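Local coordinates for protein transcription initiation factor TFIID subunit 5 (Encephalitozoon cuniculi, PDB 2J4B) that is the N-terminal domain of TAF5, a component of the TFIID and SAGA complexes that probably mediates regulation of RNA polymerase II transcription, at residues 117-120 against 121-124; 123-127 against 128-132. All coordinates share one frame; numbering follows the deposited sequence.

Contact 1 (117-120 against 121-124); sequences RNLT and YILK
Leu119 and Ile122 have nearly matching first torsions: CG of Leu119 (chi1 -66°) and CG1 of Ile122 (chi1 -63°) both stand anti to their own carbonyl carbon, and both chains run on extended. The two side chains lie side by side, pointing the same way, with Leu119 CD1 against Ile122 CD1 at 3.8 Å. Leu114 of helix 104-116 touches both, and Leu15 of helix 8-21 also packs on Ile122, so the pair faces the neighbouring helices.

The carbonyl of Leu119 starts the helix. Leu123 N bonds to Leu119 O at 3.2 Å, nearly straight at hydrogen and almost in line with the C=O bond, whereas the bond from Ile122 N to the same oxygen (3.0 Å) is weak and bent. CG of Leu123 sits 3.7 Å from Leu119 O, setting carbon beside this doubly used acceptor. One residue on, Lys124 N meets Thr120 O at 3.2 Å from above the carbonyl plane. The ring of Tyr121 packs on Leu37 and Ile41 of helix 34-47, and its OH is hydrogen-bonded to Asp44.

Leu119, at the N-cap position, is also the centre of an inverse gamma turn closed by a weak bond from Thr120 N to Asn118 O. The arrangement is that of a tight interhelical turn opening into the first turn of an alpha-helix, here joining helix 104-116 to helix 120-129 in the TAF5 NTD2 domain.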
loop_
_atom_site.group_PDB
_atom_site.type_symbol
_atom_site.label_atom_id
_atom_site.label_comp_id
_atom_site.label_asym_id
_atom_site.label_seq_id
_atom_site.Cartn_x
_atom_site.Cartn_y
_atom_site.Cartn_z
ATOM N N ARG A 117 6.133 -16.120 -1.322
ATOM C CA ARG A 117 4.731 -16.250 -1.673
ATOM C C ARG A 117 4.447 -15.670 -3.044
ATOM O O ARG A 117 3.298 -15.469 -3.405
ATOM C CB ARG A 117 3.859 -15.542 -0.633
ATOM C CG ARG A 117 3.930 -16.150 0.765
ATOM C CD ARG A 117 2.547 -16.118 1.389
ATOM N NE ARG A 117 2.446 -16.770 2.696
ATOM C CZ ARG A 117 1.284 -17.005 3.302
ATOM N NH1 ARG A 117 0.147 -16.649 2.708
ATOM N NH2 ARG A 117 1.250 -17.596 4.490
ATOM N N ASN A 118 5.492 -15.380 -3.803
ATOM C CA ASN A 118 5.327 -14.795 -5.122
ATOM C C ASN A 118 4.240 -13.708 -5.136
ATOM O O ASN A 118 3.291 -13.773 -5.925
ATOM C CB ASN A 118 4.995 -15.889 -6.152
ATOM C CG ASN A 118 6.076 -16.973 -6.237
ATOM O OD1 ASN A 118 6.418 -17.624 -5.248
ATOM N ND2 ASN A 118 6.598 -17.179 -7.432
ATOM N N LEU A 119 4.369 -12.723 -4.249
ATOM C CA LEU A 119 3.451 -11.590 -4.228
ATOM C C LEU A 119 3.994 -10.550 -5.201
ATOM O O LEU A 119 4.393 -9.450 -4.828
ATOM C CB LEU A 119 3.296 -11.022 -2.811
ATOM C CG LEU A 119 2.633 -11.927 -1.766
ATOM C CD1 LEU A 119 2.370 -11.139 -0.521
ATOM C CD2 LEU A 119 1.326 -12.558 -2.294
ATOM N N THR A 120 3.983 -10.945 -6.467
ATOM C CA THR A 120 4.650 -10.253 -7.555
ATOM C C THR A 120 4.162 -8.804 -7.732
ATOM O O THR A 120 4.914 -7.907 -8.142
ATOM C CB THR A 120 4.441 -11.066 -8.851
ATOM O OG1 THR A 120 5.252 -10.553 -9.909
ATOM C CG2 THR A 120 3.001 -10.990 -9.260
ATOM N N TYR A 121 2.905 -8.561 -7.395
ATOM C CA TYR A 121 2.341 -7.224 -7.528
ATOM C C TYR A 121 2.865 -6.290 -6.435
ATOM O O TYR A 121 3.115 -5.113 -6.695
ATOM C CB TYR A 121 0.819 -7.275 -7.494
ATOM C CG TYR A 121 0.202 -5.909 -7.381
ATOM C CD1 TYR A 121 -0.062 -5.159 -8.514
ATOM C CD2 TYR A 121 -0.077 -5.349 -6.134
ATOM C CE1 TYR A 121 -0.612 -3.907 -8.424
ATOM C CE2 TYR A 121 -0.615 -4.084 -6.032
ATOM C CZ TYR A 121 -0.879 -3.368 -7.184
ATOM O OH TYR A 121 -1.416 -2.114 -7.110
ATOM N N ILE A 122 3.018 -6.802 -5.211
ATOM C CA ILE A 122 3.460 -5.967 -4.090
ATOM C C ILE A 122 4.921 -5.578 -4.261
ATOM O O ILE A 122 5.302 -4.467 -3.918
ATOM C CB ILE A 122 3.279 -6.655 -2.721
ATOM C CG1 ILE A 122 1.799 -6.921 -2.429
ATOM C CG2 ILE A 122 3.883 -5.790 -1.603
ATOM C CD1 ILE A 122 1.530 -7.517 -1.036
ATOM N N LEU A 123 5.731 -6.499 -4.796
ATOM C CA LEU A 123 7.156 -6.243 -5.084
ATOM C C LEU A 123 7.312 -5.203 -6.178
ATOM O O LEU A 123 8.252 -4.436 -6.175
ATOM C CB LEU A 123 7.873 -7.525 -5.548
ATOM C CG LEU A 123 8.018 -8.683 -4.565
ATOM C CD1 LEU A 123 8.334 -9.997 -5.287
ATOM C CD2 LEU A 123 9.067 -8.383 -3.544
ATOM N N LYS A 124 6.392 -5.205 -7.138
ATOM C CA LYS A 124 6.414 -4.213 -8.196
ATOM C C LYS A 124 6.197 -2.868 -7.567
ATOM O O LYS A 124 6.957 -1.934 -7.809
ATOM C CB LYS A 124 5.336 -4.495 -9.230
ATOM C CG LYS A 124 5.367 -3.580 -10.452
ATOM C CD LYS A 124 4.196 -3.895 -11.390
ATOM C CE LYS A 124 2.808 -3.666 -10.725
ATOM N NZ LYS A 124 1.699 -4.108 -11.652
#

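Contact 2 (123-127 against 128-132)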
loop_
_atom_site.group_PDB
_atom_site.type_symbol
_atom_site.label_atom_id
_atom_site.label_comp_id
_atom_site.label_asym_id
_atom_site.label_seq_id
_atom_site.Cartn_x
_atom_site.Cartn_y
_atom_site.Cartn_z
ATOM N N LEU A 123 5.731 -6.499 -4.796
ATOM C CA LEU A 123 7.156 -6.243 -5.084
ATOM C C LEU A 123 7.312 -5.203 -6.178
ATOM O O LEU A 123 8.252 -4.436 -6.175
ATOM C CB LEU A 123 7.873 -7.525 -5.548
ATOM C CG LEU A 123 8.018 -8.683 -4.565
ATOM C CD1 LEU A 123 8.334 -9.997 -5.287
ATOM C CD2 LEU A 123 9.067 -8.383 -3.544
ATOM N N LYS A 124 6.392 -5.205 -7.138
ATOM C CA LYS A 124 6.414 -4.213 -8.196
ATOM C C LYS A 124 6.197 -2.868 -7.567
ATOM O O LYS A 124 6.957 -1.934 -7.809
ATOM C CB LYS A 124 5.336 -4.495 -9.230
ATOM C CG LYS A 124 5.367 -3.580 -10.452
ATOM C CD LYS A 124 4.196 -3.895 -11.390
ATOM C CE LYS A 124 2.808 -3.666 -10.725
ATOM N NZ LYS A 124 1.699 -4.108 -11.652
ATOM N N ILE A 125 5.188 -2.780 -6.714
ATOM C CA ILE A 125 4.889 -1.530 -6.035
ATOM C C ILE A 125 6.099 -1.020 -5.243
ATOM O O ILE A 125 6.425 0.158 -5.314
ATOM C CB ILE A 125 3.672 -1.665 -5.094
ATOM C CG1 ILE A 125 2.397 -1.937 -5.900
ATOM C CG2 ILE A 125 3.537 -0.397 -4.179
ATOM C CD1 ILE A 125 2.099 -0.903 -6.914
ATOM N N LEU A 126 6.762 -1.906 -4.506
ATOM C CA LEU A 126 7.939 -1.521 -3.722
ATOM C C LEU A 126 8.979 -0.896 -4.614
ATOM O O LEU A 126 9.458 0.188 -4.326
ATOM C CB LEU A 126 8.574 -2.715 -3.016
ATOM C CG LEU A 126 7.787 -3.398 -1.909
ATOM C CD1 LEU A 126 8.737 -3.992 -0.844
ATOM C CD2 LEU A 126 6.830 -2.440 -1.303
ATOM N N ASN A 127 9.335 -1.608 -5.686
ATOM C CA ASN A 127 10.407 -1.170 -6.601
ATOM C C ASN A 127 10.082 0.142 -7.312
ATOM O O ASN A 127 10.912 1.032 -7.356
ATOM C CB ASN A 127 10.725 -2.257 -7.641
ATOM C CG ASN A 127 11.397 -3.479 -7.033
ATOM O OD1 ASN A 127 12.388 -3.374 -6.334
ATOM N ND2 ASN A 127 10.849 -4.638 -7.288
ATOM N N GLN A 128 8.871 0.246 -7.852
ATOM C CA GLN A 128 8.425 1.402 -8.637
ATOM C C GLN A 128 7.928 2.605 -7.821
ATOM O O GLN A 128 8.101 3.739 -8.230
ATOM C CB GLN A 128 7.297 0.974 -9.578
ATOM C CG GLN A 128 7.747 0.000 -10.645
ATOM C CD GLN A 128 6.708 -0.256 -11.734
ATOM O OE1 GLN A 128 7.005 -0.923 -12.737
ATOM N NE2 GLN A 128 5.503 0.271 -11.553
ATOM N N HIS A 129 7.292 2.356 -6.684
ATOM C CA HIS A 129 6.552 3.404 -6.008
ATOM C C HIS A 129 7.036 3.730 -4.604
ATOM O O HIS A 129 6.720 4.809 -4.093
ATOM C CB HIS A 129 5.065 3.055 -5.983
ATOM C CG HIS A 129 4.438 3.038 -7.345
ATOM N ND1 HIS A 129 4.526 4.102 -8.218
ATOM C CD2 HIS A 129 3.725 2.084 -7.989
ATOM C CE1 HIS A 129 3.896 3.804 -9.337
ATOM N NE2 HIS A 129 3.396 2.588 -9.224
ATOM N N LEU A 130 7.811 2.837 -3.990
ATOM C CA LEU A 130 8.214 3.032 -2.614
ATOM C C LEU A 130 9.693 3.290 -2.487
ATOM O O LEU A 130 10.497 2.715 -3.189
ATOM C CB LEU A 130 7.840 1.837 -1.742
ATOM C CG LEU A 130 6.358 1.542 -1.616
ATOM C CD1 LEU A 130 6.120 0.484 -0.562
ATOM C CD2 LEU A 130 5.639 2.822 -1.295
ATOM N N ASP A 131 10.038 4.166 -1.558
ATOM C CA ASP A 131 11.402 4.554 -1.359
ATOM C C ASP A 131 11.787 4.198 0.058
ATOM O O ASP A 131 11.600 5.007 0.977
ATOM C CB ASP A 131 11.520 6.046 -1.595
ATOM C CG ASP A 131 12.916 6.495 -1.618
ATOM O OD1 ASP A 131 13.762 5.729 -1.113
ATOM O OD2 ASP A 131 13.169 7.599 -2.152
ATOM N N ILE A 132 12.308 2.977 0.238
ATOM C CA ILE A 132 12.555 2.426 1.568
ATOM C C ILE A 132 14.019 2.642 1.986
ATOM O O ILE A 132 14.927 2.129 1.353
ATOM C CB ILE A 132 12.231 0.916 1.634
ATOM C CG1 ILE A 132 10.793 0.639 1.159
ATOM C CG2 ILE A 132 12.438 0.371 3.054
ATOM C CD1 ILE A 132 10.397 -0.876 1.126
#
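Between Leu126 and Leu130 the backbone makes its last helical step and then extends, the axes of helix 123-127 and strand 130-132 lying at 72° to each other, 7.5 Å apart at their closest. Gln128 N still bonds almost straight to Lys124 O at 2.9 Å, and His129 N to Ile125 O at 2.7 Å. Leu130 N closes the series on Leu126 O at 3.1 Å, from well above the carbonyl plane, and adds a weak bond to Ile125 O, which thus accepts two donors at the helix end.

Among the exposed residues, the extended Gln128 chain passes obliquely over Lys124, its amide carbon CD 3.8 Å from Lys124 CG; this is contact with the aliphatic part of the lysine. CB of Gln128 also lies over the centre of the His129 ring.

The same ring receives the buried Ile125 at its edge, in plane, where Ile125 CD1 comes to 3.6 Å from His129 CD2. With chi1 at -66° and chi2 at -57°, Ile125 is bent at both torsions, which carries its CD1 to that edge, while its CG2 branch faces Leu130 CG. The His129 ring stacks with His40 besides.

Leu126 puts CD1 4.0 Å from Ile132 CD1. Leu130 and Ile132 both point back at the helix, with Asp131 between them turned away. Backbone hydrogen bonds pair His129 and Asp131 with Tyr98, and Asp131 with Leu100, placing this as a helix-to-strand junction feeding a two-stranded parallel sheet, with one strand face packed on the helix just left.

Overall arrangement
Contacts 1 and 2 take the two ends of one short helix, 120-129, with their centres about 10 Å apart. Leu123 and Lys124 belong to both: their N-H groups donate the opening backbone bonds in contact 1, and Lys124 then offers its carbonyl and its side-chain carbons to the next turn in contact 2. Contact 1 is the more superficial, its centre about 12 Å from that of the chain against about 10 Å for contact 2. Leu114 of helix 104-116 spans the two, touching Leu119, Ile122, Leu123 and Leu126. Together they illustrate how local contacts mark a helix's entry and exit, here linking the helical body of the TAF5 domain to its small parallel sheet.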